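Local coordinates for phosphate transport system protein phoU (Streptococcus pneumoniae, PDB 2I0M), which probably takes part in regulating phosphate uptake and is found as a zinc-binding, mainly helical homodimer, at residues E116-Q121 / D156-A161; L7-L12 / V74-F79; E40-I45 / K102-L107; A131-A136 / D195-I200; E25-A30 / L125-L130. All blocks are in the same frame, centred on the assembly; numbering follows the deposited sequence.

Contact 1 (E116-Q121 / D156-A161). With ZN (zinc ion), chain B.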
# COMPACT_ATOMS: atom_id res chain seq x y z
N GLU A 116 -3.31 7.31 -24.42
CA GLU A 116 -1.93 7.77 -24.30
C GLU A 116 -1.79 9.09 -23.53
O GLU A 116 -1.08 9.15 -22.52
CB GLU A 116 -1.27 7.88 -25.69
CG GLU A 116 0.26 7.70 -25.67
CD GLU A 116 0.70 6.48 -24.84
OE1 GLU A 116 0.53 5.33 -25.32
OE2 GLU A 116 1.22 6.67 -23.72
N GLU A 117 -2.45 10.14 -24.02
CA GLU A 117 -2.40 11.46 -23.39
C GLU A 117 -3.07 11.54 -22.00
O GLU A 117 -2.56 12.23 -21.11
CB GLU A 117 -2.95 12.55 -24.33
CG GLU A 117 -2.12 12.77 -25.60
CD GLU A 117 -0.63 12.97 -25.32
OE1 GLU A 117 -0.26 13.71 -24.37
OE2 GLU A 117 0.19 12.38 -26.08
N GLN A 118 -4.18 10.84 -21.83
CA GLN A 118 -4.79 10.65 -20.50
C GLN A 118 -3.81 10.03 -19.51
O GLN A 118 -3.70 10.46 -18.36
CB GLN A 118 -6.04 9.78 -20.59
CG GLN A 118 -7.33 10.53 -20.89
CD GLN A 118 -8.54 9.90 -20.19
OE1 GLN A 118 -8.58 9.84 -18.96
NE2 GLN A 118 -9.51 9.43 -20.96
N LEU A 119 -3.09 9.02 -19.97
CA LEU A 119 -2.04 8.35 -19.21
C LEU A 119 -0.90 9.29 -18.81
O LEU A 119 -0.38 9.22 -17.69
CB LEU A 119 -1.51 7.17 -20.03
CG LEU A 119 -0.97 6.03 -19.17
CD1 LEU A 119 -1.32 4.68 -19.79
CD2 LEU A 119 0.53 6.19 -18.96
N HIS A 120 -0.50 10.15 -19.76
CA HIS A 120 0.48 11.22 -19.54
C HIS A 120 -0.01 12.15 -18.44
O HIS A 120 0.76 12.62 -17.62
CB HIS A 120 0.72 12.04 -20.84
CG HIS A 120 1.50 11.31 -21.90
ND1 HIS A 120 1.96 11.94 -23.05
CD2 HIS A 120 1.93 10.03 -21.98
CE1 HIS A 120 2.61 11.07 -23.80
NE2 HIS A 120 2.61 9.90 -23.17
N GLN A 121 -1.32 12.42 -18.44
CA GLN A 121 -1.92 13.32 -17.46
C GLN A 121 -1.95 12.70 -16.07
O GLN A 121 -1.61 13.36 -15.10
CB GLN A 121 -3.32 13.75 -17.88
CG GLN A 121 -3.34 14.62 -19.14
CD GLN A 121 -2.48 15.85 -19.02
OE1 GLN A 121 -2.47 16.52 -17.99
NE2 GLN A 121 -1.74 16.18 -20.09
N ASP A 156 -7.60 8.45 -9.06
CA ASP A 156 -8.61 7.40 -9.06
C ASP A 156 -9.55 7.51 -10.27
O ASP A 156 -9.86 6.50 -10.90
CB ASP A 156 -9.41 7.42 -7.75
CG ASP A 156 -8.63 6.82 -6.58
OD1 ASP A 156 -9.09 6.95 -5.42
OD2 ASP A 156 -7.55 6.23 -6.82
N GLN A 157 -9.97 8.73 -10.58
CA GLN A 157 -10.81 9.00 -11.75
C GLN A 157 -10.09 8.66 -13.05
O GLN A 157 -10.66 8.03 -13.93
CB GLN A 157 -11.27 10.46 -11.76
CG GLN A 157 -12.27 10.77 -10.66
CD GLN A 157 -12.50 12.27 -10.44
OE1 GLN A 157 -13.09 12.66 -9.43
NE2 GLN A 157 -12.06 13.10 -11.38
N TYR A 158 -8.83 9.04 -13.16
CA TYR A 158 -7.99 8.58 -14.25
C TYR A 158 -7.92 7.06 -14.26
O TYR A 158 -8.03 6.45 -15.32
CB TYR A 158 -6.57 9.15 -14.16
CG TYR A 158 -6.42 10.61 -14.54
CD1 TYR A 158 -6.88 11.09 -15.77
CD2 TYR A 158 -5.78 11.50 -13.69
CE1 TYR A 158 -6.73 12.43 -16.12
CE2 TYR A 158 -5.62 12.85 -14.03
CZ TYR A 158 -6.10 13.31 -15.25
OH TYR A 158 -5.94 14.63 -15.57
N TYR A 159 -7.74 6.46 -13.09
CA TYR A 159 -7.63 5.01 -12.99
C TYR A 159 -8.85 4.27 -13.57
O TYR A 159 -8.69 3.34 -14.36
CB TYR A 159 -7.36 4.56 -11.54
CG TYR A 159 -7.26 3.07 -11.39
CD1 TYR A 159 -6.19 2.38 -11.94
CD2 TYR A 159 -8.24 2.35 -10.73
CE1 TYR A 159 -6.10 1.00 -11.85
CE2 TYR A 159 -8.15 0.96 -10.61
CZ TYR A 159 -7.07 0.30 -11.18
OH TYR A 159 -6.95 -1.07 -11.08
N TYR A 160 -10.05 4.69 -13.19
CA TYR A 160 -11.26 4.00 -13.64
C TYR A 160 -11.59 4.27 -15.10
O TYR A 160 -11.87 3.34 -15.85
CB TYR A 160 -12.45 4.25 -12.70
CG TYR A 160 -12.24 3.62 -11.33
CD1 TYR A 160 -12.35 2.23 -11.15
CD2 TYR A 160 -11.91 4.40 -10.22
CE1 TYR A 160 -12.14 1.65 -9.90
CE2 TYR A 160 -11.71 3.83 -8.96
CZ TYR A 160 -11.83 2.45 -8.81
OH TYR A 160 -11.62 1.89 -7.57
N ALA A 161 -11.50 5.54 -15.51
CA ALA A 161 -11.67 5.93 -16.89
C ALA A 161 -10.73 5.16 -17.81
O ALA A 161 -11.15 4.65 -18.85
CB ALA A 161 -11.47 7.43 -17.07
ZN ZN B . -5.91 6.00 -5.36

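Contact 2 (L7-L12 / V74-F79). With ZN (zinc ion), chain C.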
# COMPACT_ATOMS: atom_id res chain seq x y z
N LEU A 7 19.66 18.79 15.50
CA LEU A 7 20.49 18.77 14.29
C LEU A 7 20.53 17.37 13.67
O LEU A 7 20.49 17.23 12.45
CB LEU A 7 21.91 19.28 14.60
CG LEU A 7 22.92 19.52 13.47
CD1 LEU A 7 22.34 20.38 12.34
CD2 LEU A 7 24.20 20.15 14.02
N GLU A 8 20.58 16.36 14.52
CA GLU A 8 20.51 14.95 14.11
C GLU A 8 19.18 14.56 13.45
O GLU A 8 19.16 13.86 12.43
CB GLU A 8 20.75 14.06 15.32
CG GLU A 8 21.35 12.71 14.99
CD GLU A 8 22.84 12.81 14.75
OE1 GLU A 8 23.23 13.29 13.66
OE2 GLU A 8 23.60 12.40 15.65
N LEU A 9 18.07 15.02 14.03
CA LEU A 9 16.75 14.81 13.45
C LEU A 9 16.66 15.49 12.09
O LEU A 9 16.22 14.88 11.11
CB LEU A 9 15.65 15.35 14.37
CG LEU A 9 15.47 14.65 15.72
CD1 LEU A 9 14.13 15.05 16.34
CD2 LEU A 9 15.58 13.15 15.56
N HIS A 10 17.08 16.74 12.04
CA HIS A 10 17.11 17.52 10.81
C HIS A 10 17.90 16.79 9.73
O HIS A 10 17.47 16.74 8.57
CB HIS A 10 17.71 18.90 11.06
CG HIS A 10 18.06 19.61 9.79
ND1 HIS A 10 17.12 20.22 9.00
CD2 HIS A 10 19.24 19.73 9.14
CE1 HIS A 10 17.70 20.72 7.93
NE2 HIS A 10 18.99 20.43 7.99
N GLU A 11 19.06 16.24 10.10
CA GLU A 11 19.87 15.44 9.18
C GLU A 11 19.16 14.17 8.74
O GLU A 11 19.26 13.78 7.59
CB GLU A 11 21.25 15.15 9.77
CG GLU A 11 22.28 16.23 9.46
CD GLU A 11 23.43 16.29 10.46
OE1 GLU A 11 24.14 17.33 10.49
OE2 GLU A 11 23.64 15.32 11.23
N LEU A 12 18.43 13.53 9.66
CA LEU A 12 17.58 12.39 9.33
C LEU A 12 16.49 12.77 8.34
O LEU A 12 16.19 12.02 7.41
CB LEU A 12 16.95 11.79 10.60
CG LEU A 12 16.49 10.31 10.62
CD1 LEU A 12 15.23 10.17 11.45
CD2 LEU A 12 16.28 9.72 9.24
N VAL A 74 8.00 13.61 23.07
CA VAL A 74 6.72 13.58 22.32
C VAL A 74 6.76 13.79 20.80
O VAL A 74 6.66 12.83 20.04
CB VAL A 74 5.65 14.52 22.99
CG1 VAL A 74 5.09 13.88 24.27
CG2 VAL A 74 6.23 15.91 23.29
N SER A 75 6.91 15.04 20.36
CA SER A 75 6.93 15.39 18.94
C SER A 75 8.11 14.79 18.17
O SER A 75 8.05 14.64 16.95
CB SER A 75 6.94 16.91 18.76
OG SER A 75 5.66 17.47 19.01
N ASP A 76 9.17 14.46 18.89
CA ASP A 76 10.38 13.92 18.27
C ASP A 76 10.17 12.43 18.04
O ASP A 76 10.78 11.83 17.16
CB ASP A 76 11.60 14.17 19.16
CG ASP A 76 11.78 15.64 19.51
OD1 ASP A 76 11.60 16.51 18.63
OD2 ASP A 76 12.11 15.93 20.67
N LEU A 77 9.30 11.86 18.86
CA LEU A 77 8.96 10.46 18.77
C LEU A 77 8.08 10.24 17.55
O LEU A 77 8.33 9.36 16.74
CB LEU A 77 8.25 10.05 20.05
CG LEU A 77 8.27 8.59 20.48
CD1 LEU A 77 6.96 7.90 20.07
CD2 LEU A 77 9.50 7.86 19.95
N ARG A 78 7.05 11.07 17.44
CA ARG A 78 6.17 11.10 16.28
C ARG A 78 6.98 11.33 15.01
O ARG A 78 6.64 10.80 13.96
CB ARG A 78 5.10 12.19 16.43
CG ARG A 78 4.28 12.06 17.71
CD ARG A 78 2.83 12.45 17.50
NE ARG A 78 2.66 13.86 17.15
CZ ARG A 78 2.55 14.85 18.03
NH1 ARG A 78 2.60 14.61 19.34
NH2 ARG A 78 2.39 16.09 17.60
N PHE A 79 8.05 12.09 15.14
CA PHE A 79 8.87 12.44 13.99
C PHE A 79 9.62 11.23 13.46
O PHE A 79 9.44 10.87 12.32
CB PHE A 79 9.85 13.58 14.28
CG PHE A 79 10.76 13.88 13.13
CD1 PHE A 79 10.33 14.69 12.08
CD2 PHE A 79 12.02 13.31 13.05
CE1 PHE A 79 11.15 14.96 11.00
CE2 PHE A 79 12.84 13.55 11.97
CZ PHE A 79 12.41 14.39 10.94
ZN ZN C . 20.60 21.14 6.72

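Contact 3 (E40-I45 / K102-L107)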
# COMPACT_ATOMS: atom_id res chain seq x y z
N GLU A 40 15.74 0.06 -22.94
CA GLU A 40 17.04 0.07 -22.29
C GLU A 40 17.00 0.88 -20.99
O GLU A 40 17.56 0.46 -19.98
CB GLU A 40 18.11 0.59 -23.25
CG GLU A 40 18.11 -0.16 -24.58
CD GLU A 40 19.35 0.08 -25.40
OE1 GLU A 40 19.91 -0.90 -25.94
OE2 GLU A 40 19.77 1.26 -25.50
N MET A 41 16.32 2.03 -21.02
CA MET A 41 16.13 2.86 -19.83
C MET A 41 15.28 2.14 -18.80
O MET A 41 15.51 2.27 -17.60
CB MET A 41 15.49 4.20 -20.20
CG MET A 41 15.53 5.28 -19.11
SD MET A 41 14.42 6.65 -19.56
CE MET A 41 15.06 7.98 -18.55
N ALA A 42 14.30 1.37 -19.27
CA ALA A 42 13.49 0.53 -18.40
C ALA A 42 14.36 -0.45 -17.62
O ALA A 42 14.16 -0.63 -16.41
CB ALA A 42 12.42 -0.20 -19.19
N GLU A 43 15.33 -1.06 -18.30
CA GLU A 43 16.22 -2.05 -17.70
C GLU A 43 17.12 -1.48 -16.61
O GLU A 43 17.37 -2.13 -15.60
CB GLU A 43 17.10 -2.75 -18.76
CG GLU A 43 16.77 -4.21 -18.98
CD GLU A 43 18.02 -5.08 -19.12
OE1 GLU A 43 19.00 -4.85 -18.37
OE2 GLU A 43 18.03 -6.00 -19.98
N LEU A 44 17.62 -0.26 -16.83
CA LEU A 44 18.44 0.44 -15.83
C LEU A 44 17.61 0.80 -14.60
O LEU A 44 18.10 0.74 -13.47
CB LEU A 44 19.13 1.67 -16.44
CG LEU A 44 19.99 1.49 -17.72
CD1 LEU A 44 20.38 2.84 -18.33
CD2 LEU A 44 21.23 0.59 -17.52
N ILE A 45 16.34 1.15 -14.81
CA ILE A 45 15.42 1.40 -13.69
C ILE A 45 15.23 0.14 -12.84
O ILE A 45 15.21 0.20 -11.60
CB ILE A 45 14.03 1.87 -14.17
CG1 ILE A 45 14.11 3.28 -14.75
CG2 ILE A 45 12.99 1.78 -13.02
CD1 ILE A 45 13.07 3.56 -15.82
N LYS A 102 9.05 -2.61 -16.08
CA LYS A 102 8.87 -4.00 -16.53
C LYS A 102 7.76 -4.14 -17.57
O LYS A 102 7.92 -4.89 -18.54
CB LYS A 102 8.58 -4.94 -15.35
CG LYS A 102 9.65 -4.93 -14.27
CD LYS A 102 9.35 -5.99 -13.23
CE LYS A 102 10.26 -5.84 -12.02
NZ LYS A 102 10.26 -7.08 -11.20
N ALA A 103 6.65 -3.44 -17.38
CA ALA A 103 5.57 -3.43 -18.36
C ALA A 103 6.01 -2.86 -19.72
O ALA A 103 5.50 -3.27 -20.76
CB ALA A 103 4.36 -2.68 -17.82
N VAL A 104 6.95 -1.91 -19.70
CA VAL A 104 7.51 -1.32 -20.92
C VAL A 104 8.29 -2.35 -21.73
O VAL A 104 8.35 -2.25 -22.95
CB VAL A 104 8.38 -0.06 -20.60
CG1 VAL A 104 9.22 0.37 -21.82
CG2 VAL A 104 7.51 1.10 -20.11
N LEU A 105 8.88 -3.33 -21.05
CA LEU A 105 9.63 -4.40 -21.72
C LEU A 105 8.70 -5.41 -22.39
O LEU A 105 9.11 -6.16 -23.27
CB LEU A 105 10.52 -5.15 -20.72
CG LEU A 105 11.56 -4.41 -19.88
CD1 LEU A 105 12.23 -5.41 -18.93
CD2 LEU A 105 12.59 -3.73 -20.75
N GLN A 106 7.44 -5.42 -21.96
CA GLN A 106 6.45 -6.36 -22.46
C GLN A 106 5.62 -5.73 -23.58
O GLN A 106 4.81 -6.41 -24.22
CB GLN A 106 5.56 -6.85 -21.31
CG GLN A 106 6.32 -7.53 -20.17
CD GLN A 106 7.00 -8.82 -20.61
OE1 GLN A 106 6.37 -9.87 -20.68
NE2 GLN A 106 8.29 -8.74 -20.89
N LEU A 107 5.83 -4.44 -23.81
CA LEU A 107 5.11 -3.73 -24.85
C LEU A 107 5.59 -4.10 -26.26
O LEU A 107 6.79 -4.20 -26.52
CB LEU A 107 5.17 -2.21 -24.64
CG LEU A 107 4.31 -1.62 -23.51
CD1 LEU A 107 4.47 -0.11 -23.44
CD2 LEU A 107 2.84 -1.99 -23.67

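Contact 4 (A131-A136 / D195-I200). With ZN (zinc ion), chain B.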
# COMPACT_ATOMS: atom_id res chain seq x y z
N ALA A 131 6.41 15.83 -5.86
CA ALA A 131 7.25 17.02 -5.82
C ALA A 131 6.71 18.03 -4.81
O ALA A 131 7.47 18.64 -4.05
CB ALA A 131 7.35 17.64 -7.20
N ASP A 132 5.40 18.21 -4.81
CA ASP A 132 4.72 19.02 -3.78
C ASP A 132 4.97 18.48 -2.37
O ASP A 132 5.36 19.23 -1.48
CB ASP A 132 3.22 19.11 -4.07
CG ASP A 132 2.90 19.97 -5.30
OD1 ASP A 132 3.78 20.67 -5.85
OD2 ASP A 132 1.73 19.95 -5.73
N LEU A 133 4.81 17.18 -2.19
CA LEU A 133 5.04 16.54 -0.90
C LEU A 133 6.46 16.79 -0.38
O LEU A 133 6.63 17.17 0.77
CB LEU A 133 4.76 15.03 -0.97
CG LEU A 133 5.06 14.20 0.29
CD1 LEU A 133 4.22 14.68 1.50
CD2 LEU A 133 4.86 12.72 0.07
N LEU A 134 7.46 16.60 -1.23
CA LEU A 134 8.86 16.84 -0.85
C LEU A 134 9.15 18.27 -0.40
O LEU A 134 9.94 18.47 0.52
CB LEU A 134 9.83 16.39 -1.95
CG LEU A 134 9.71 14.90 -2.29
CD1 LEU A 134 10.83 14.49 -3.21
CD2 LEU A 134 9.69 14.00 -1.05
N VAL A 135 8.54 19.26 -1.04
CA VAL A 135 8.63 20.66 -0.59
C VAL A 135 7.83 20.87 0.72
O VAL A 135 8.31 21.53 1.65
CB VAL A 135 8.12 21.66 -1.67
CG1 VAL A 135 8.13 23.09 -1.15
CG2 VAL A 135 8.95 21.54 -2.95
N ALA A 136 6.62 20.32 0.78
CA ALA A 136 5.75 20.46 1.95
C ALA A 136 6.27 19.77 3.22
O ALA A 136 6.04 20.24 4.32
CB ALA A 136 4.34 19.97 1.63
N ASP A 195 -1.42 6.55 -4.09
CA ASP A 195 -1.95 6.13 -2.81
C ASP A 195 -0.90 6.23 -1.69
O ASP A 195 -1.20 6.73 -0.60
CB ASP A 195 -2.49 4.71 -2.90
CG ASP A 195 -3.95 4.65 -3.30
OD1 ASP A 195 -4.65 5.69 -3.19
OD2 ASP A 195 -4.42 3.55 -3.70
N TYR A 196 0.31 5.72 -1.93
CA TYR A 196 1.39 5.87 -0.93
C TYR A 196 1.74 7.33 -0.58
O TYR A 196 2.01 7.63 0.58
CB TYR A 196 2.66 5.10 -1.33
CG TYR A 196 2.51 3.61 -1.21
CD1 TYR A 196 2.29 3.00 0.04
CD2 TYR A 196 2.57 2.78 -2.34
CE1 TYR A 196 2.14 1.60 0.16
CE2 TYR A 196 2.41 1.39 -2.22
CZ TYR A 196 2.21 0.82 -0.97
OH TYR A 196 2.06 -0.54 -0.86
N ILE A 197 1.74 8.21 -1.58
CA ILE A 197 1.90 9.66 -1.35
C ILE A 197 0.85 10.16 -0.35
O ILE A 197 1.19 10.93 0.57
CB ILE A 197 1.80 10.47 -2.67
CG1 ILE A 197 2.98 10.11 -3.59
CG2 ILE A 197 1.77 11.97 -2.40
CD1 ILE A 197 2.83 10.60 -5.02
N ALA A 198 -0.40 9.73 -0.53
CA ALA A 198 -1.50 10.09 0.34
C ALA A 198 -1.27 9.55 1.76
O ALA A 198 -1.50 10.26 2.73
CB ALA A 198 -2.83 9.55 -0.24
N ASN A 199 -0.84 8.30 1.86
CA ASN A 199 -0.35 7.73 3.09
C ASN A 199 0.75 8.57 3.78
O ASN A 199 0.74 8.70 4.99
CB ASN A 199 0.12 6.29 2.87
CG ASN A 199 -1.05 5.30 2.70
OD1 ASN A 199 -0.91 4.26 2.02
ND2 ASN A 199 -2.18 5.60 3.32
N ILE A 200 1.68 9.15 3.02
CA ILE A 200 2.76 9.93 3.64
C ILE A 200 2.19 11.25 4.16
O ILE A 200 2.55 11.70 5.25
CB ILE A 200 3.98 10.15 2.72
CG1 ILE A 200 4.59 8.81 2.29
CG2 ILE A 200 5.05 10.99 3.42
CD1 ILE A 200 5.62 8.92 1.19
ZN ZN B . -5.91 6.00 -5.36

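Contact 5 (E25-A30 / L125-L130)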
# COMPACT_ATOMS: atom_id res chain seq x y z
N GLU A 25 12.82 11.16 -9.20
CA GLU A 25 13.62 10.96 -10.39
C GLU A 25 13.30 9.66 -11.13
O GLU A 25 13.15 9.67 -12.35
CB GLU A 25 15.11 11.03 -10.06
CG GLU A 25 15.57 12.46 -9.78
CD GLU A 25 16.98 12.53 -9.20
OE1 GLU A 25 17.58 11.46 -8.92
OE2 GLU A 25 17.48 13.67 -9.02
N THR A 26 13.22 8.55 -10.41
CA THR A 26 12.98 7.26 -11.08
C THR A 26 11.55 7.14 -11.62
O THR A 26 11.34 6.47 -12.63
CB THR A 26 13.45 5.99 -10.28
OG1 THR A 26 12.36 5.07 -10.15
CG2 THR A 26 13.97 6.34 -8.92
N ALA A 27 10.60 7.80 -10.96
CA ALA A 27 9.23 7.89 -11.44
C ALA A 27 9.19 8.66 -12.76
O ALA A 27 8.59 8.22 -13.75
CB ALA A 27 8.34 8.57 -10.37
N SER A 28 9.86 9.81 -12.75
CA SER A 28 10.08 10.62 -13.96
C SER A 28 10.75 9.85 -15.11
O SER A 28 10.24 9.86 -16.24
CB SER A 28 10.87 11.87 -13.59
OG SER A 28 11.26 12.53 -14.77
N LYS A 29 11.87 9.19 -14.82
CA LYS A 29 12.54 8.24 -15.74
C LYS A 29 11.63 7.09 -16.22
O LYS A 29 11.63 6.77 -17.41
CB LYS A 29 13.83 7.67 -15.09
CG LYS A 29 15.13 8.42 -15.42
CD LYS A 29 16.27 8.23 -14.38
CE LYS A 29 16.27 6.86 -13.63
NZ LYS A 29 17.17 6.84 -12.40
N ALA A 30 10.88 6.47 -15.31
CA ALA A 30 9.91 5.42 -15.67
C ALA A 30 8.89 5.86 -16.72
O ALA A 30 8.59 5.12 -17.66
CB ALA A 30 9.17 4.88 -14.43
N LEU A 125 0.21 14.25 -12.88
CA LEU A 125 -0.40 14.56 -11.57
C LEU A 125 0.25 13.74 -10.44
O LEU A 125 0.46 14.24 -9.34
CB LEU A 125 -1.93 14.40 -11.60
CG LEU A 125 -2.74 14.64 -10.29
CD1 LEU A 125 -2.69 16.08 -9.76
CD2 LEU A 125 -4.19 14.21 -10.46
N SER A 126 0.59 12.49 -10.74
CA SER A 126 1.36 11.65 -9.83
C SER A 126 2.70 12.30 -9.46
O SER A 126 3.04 12.44 -8.29
CB SER A 126 1.58 10.26 -10.45
OG SER A 126 0.35 9.54 -10.51
N LEU A 127 3.47 12.69 -10.48
CA LEU A 127 4.76 13.33 -10.26
C LEU A 127 4.64 14.61 -9.43
O LEU A 127 5.41 14.81 -8.50
CB LEU A 127 5.42 13.65 -11.59
CG LEU A 127 5.96 12.48 -12.41
CD1 LEU A 127 6.73 13.03 -13.62
CD2 LEU A 127 6.86 11.59 -11.57
N SER A 128 3.67 15.47 -9.75
CA SER A 128 3.63 16.76 -9.10
C SER A 128 3.18 16.62 -7.66
O SER A 128 3.61 17.38 -6.80
CB SER A 128 2.79 17.77 -9.89
OG SER A 128 1.42 17.58 -9.67
N MET A 129 2.34 15.63 -7.39
CA MET A 129 1.96 15.25 -6.03
C MET A 129 3.19 14.94 -5.18
O MET A 129 3.29 15.42 -4.04
CB MET A 129 0.99 14.06 -6.03
CG MET A 129 -0.52 14.40 -6.21
SD MET A 129 -1.55 12.89 -6.47
CE MET A 129 -1.60 12.25 -4.81
N LEU A 130 4.13 14.15 -5.71
CA LEU A 130 5.34 13.83 -4.96
C LEU A 130 6.25 15.04 -4.79
O LEU A 130 6.81 15.26 -3.72
CB LEU A 130 6.12 12.69 -5.61
CG LEU A 130 7.38 12.21 -4.88
CD1 LEU A 130 7.05 11.79 -3.42
CD2 LEU A 130 8.03 11.05 -5.62

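Contact 1 (E116-Q121 / D156-A161)
Tyr158 makes the largest van der Waals contact, reaching from helix 156-161 over to Gln121 on helix 117-121. Its CG lies beside the backbone N (chi1 -75°), a setting that carries the phenol across to the other helix. There Gln121 CB meets the phenol end of the ring, 3.6 Å from Tyr158 OH and 3.9 Å from Tyr158 CZ, while the carbonyl carbon of Gln121 lies over one ring face. The amide of Gln121 leads away from Tyr158, so it is the base of this side chain that does the touching. Met122 and Leu125, further along helix 117-136, also pack on Tyr158.

The two segments run antiparallel, 155° apart and 10.3 Å between axes. Both fall in the second PhoU domain of this all-helical protein, and they meet near its surface, where the spacing is wide enough for a tyrosine to span.

The amide of Gln118 touches without bonding. Gln118 OE1 sits in the plane of the Tyr158 ring at its edge, 3.8 Å from Tyr158 CD1, with the amide plane turned 53° from the ring. The same OE1 lies 4.2 Å from Ala161 CB.

Metal binding occupies the start of segment 156-161. Asp156 holds zinc through OD2 at 2.2 Å, with OD1 much farther off at 3.3 Å; Glu191 and Asp195 bind the same ion. One turn on, Tyr159 OH hydrogen-bonds Tyr159 OH of the second subunit, and Tyr160 packs on Leu184 of that subunit.

Contact 2 (L7-L12 / V74-F79)
Helices 7-12 and 74-79 run nearly parallel, 22° apart with 11.7 Å between their axes, and come closest where the CA atoms of Leu9 and Asp76 stand 8.0 Å apart. That is a wide gap, and a phenyl ring fills much of it. Phe79 has CG opposite its own backbone nitrogen (chi1 176°), which points the ring at the other helix. Its CE2 comes 3.7 Å from the carbonyl oxygen of Leu9 and 4.1 Å from Leu9 CB. Leu12 reaches the same ring carbon, with CD1 at 4.2 Å from Phe79 CE2, the two side chains pointing in opposing senses as they pass.

Three helices meet here in the manner of a three-helix bundle: Leu9 and Leu12 also touch helix 39-66, Leu9 at Leu66 and Leu12 at Ile59 and Cys63. Toward the start of the helices the packing turns mixed. Leu9 CD1 lies 3.7 Å from Asp76 OD1, the leucine set roughly perpendicular to the aspartate side chain, and Phe5 packs on Asp76 as well. On the far side of helix 7-12, the side chain of His10 sets off away from segment 74-79 and binds a zinc ion through NE2 at 2.2 Å.

Contact 3 (E40-I45 / K102-L107)
Ala42 faces Val104 and Leu105, and its single methyl makes the whole tight part of the contact. Ala42 CB lies 3.9 Å from Leu105 CD2 and 4.2 Å from Val104 CG1, so it touches one branch of each neighbour. Leu105 has CG beside its backbone nitrogen (chi1 -56°), with the CD2 methyl turned to the alanine. The small residue lets the backbones come close: the CA atoms of Ala42 and Lys102 are 6.7 Å apart.

Helices 39-66 and 74-105, consecutive in the chain and antiparallel, meet here at one end of the helical bundle they form with helix 5-35, the first turns of one against the last turns of the other. Behind this line the core continues, Val104 packing on Leu34 of helix 5-35 and Ala42 on Ala101.

The outer side is much looser. Glu40 and Lys102 point away from the opposite segment and are exposed to solvent, and Glu43, also exposed, brings its CG no nearer than 4.6 Å, to Leu105 CD2. Lys39, just before segment 40-45, hydrogen-bonds through NZ to the carbonyl oxygen of Leu107 and, weakly, to that of Leu105.

Contact 4 (A131-A136 / D195-I200)
The buried core of the second PhoU domain, a helical bundle, contains this contact: Leu133 of helix 117-136 pushes into helix 177-209, where Ile197 and Ile200, three residues apart, receive it. All three side chains are buried, and the contact is purely apolar.

One methyl does the work. With its CG set opposite the backbone nitrogen (chi1 175°), Leu133 sends CD2 across the gap to 3.8 Å from Ile200 CG2 and equally 3.8 Å from Ile200 CB. The end of the isoleucine chain closes in too, Ile200 CD1 being 4.0 Å from Leu133 CD2, so this methyl lies against the branched base of Ile200 and its tip together. The leucine side chain runs roughly perpendicular to that of Ile200. Ile197 adds a lighter touch from one turn earlier, its CG2 at 4.0 Å from Leu133 CD2, and it is the CA atoms of Leu133 and Ile197 that stand nearest across the helices, 7.6 Å apart.

Leu133 also packs on Cys201 and Leu204, farther along helix 177-209. Other helices close round the group: Ile197 meets Met93 of helix 74-105 and Ile148 of helix 142-150, and Ile200 meets Ser86. Tyr196 and Asn199 turn to a different side and pack against Asn199 and Arg92 of the second subunit, respectively.

Segment 195-200 also serves a zinc site with Asp156 and Glu191; Asp152 belongs to it as well. Asp195 reaches the zinc ion with OD1 at 2.5 Å, while OD2 of this carboxylate stays 3.3 Å from the metal.

Contact 5 (E25-A30 / L125-L130)
No flat side chain takes part where Ala27 and Ser28 meet Leu127; the planar element nearest the leucine is the peptide unit joining Ala27 to Ser28, and Leu127 CD2 lies over one face of it, near Ser28 N. This methyl is 3.7 Å from Ser28 N and closer still, 3.6 Å, to Ala27 CB. The other branch goes to the serine: Leu127 CD1 is 4.1 Å from Ser28 CA and 4.3 Å from Ser28 CB. The leucine thus forks against the helix surface, one methyl over the alanine and the other beside the serine. Its CG sits beside the backbone nitrogen (chi1 -71°), from where both branches reach the opposite helix. Ser28 contributes backbone and CB here, not its hydroxyl.

The CA atoms of Ser28 and Leu127 are 7.0 Å apart, and only small side chains face the leucine. The contact joins the two PhoU domains, helix 5-35 from one and helix 117-136 from the other. Leu24 and Leu31, on turns before and after, also pack on Leu127. Helix 177-209 lies on the inner side, where Phe193 touches both Ala27 and Leu130, while helix 39-66 backs helix 5-35 through Ile52 on Thr26, and helix 152-168 backs helix 117-136 through Ile155 on Ser126 and Met129.

In the fold
Contact 5 sits near the centre of the chain and touches three of the other contacts by packing. Leu125 CD2 meets Tyr158 CE2 of contact 1 at 4.1 Å, Ile197 CD1 of contact 4 lies 3.8 Å from Ser126 O, and Ile45 CD1 of contact 3 lies 3.7 Å from Ala30 CA. Contacts 1, 4 and 5 all use helix 117-136. Contacts 1 and 4, with centres about 19 Å apart, converge on one zinc ion through Asp156 and Asp195, and both touch the second subunit. Contact 2 lies at the other end of the elongated molecule, its centre about 38 Å from those of contacts 1 and 3 but about 18 Å from that of contact 4, with its own zinc ion on His10.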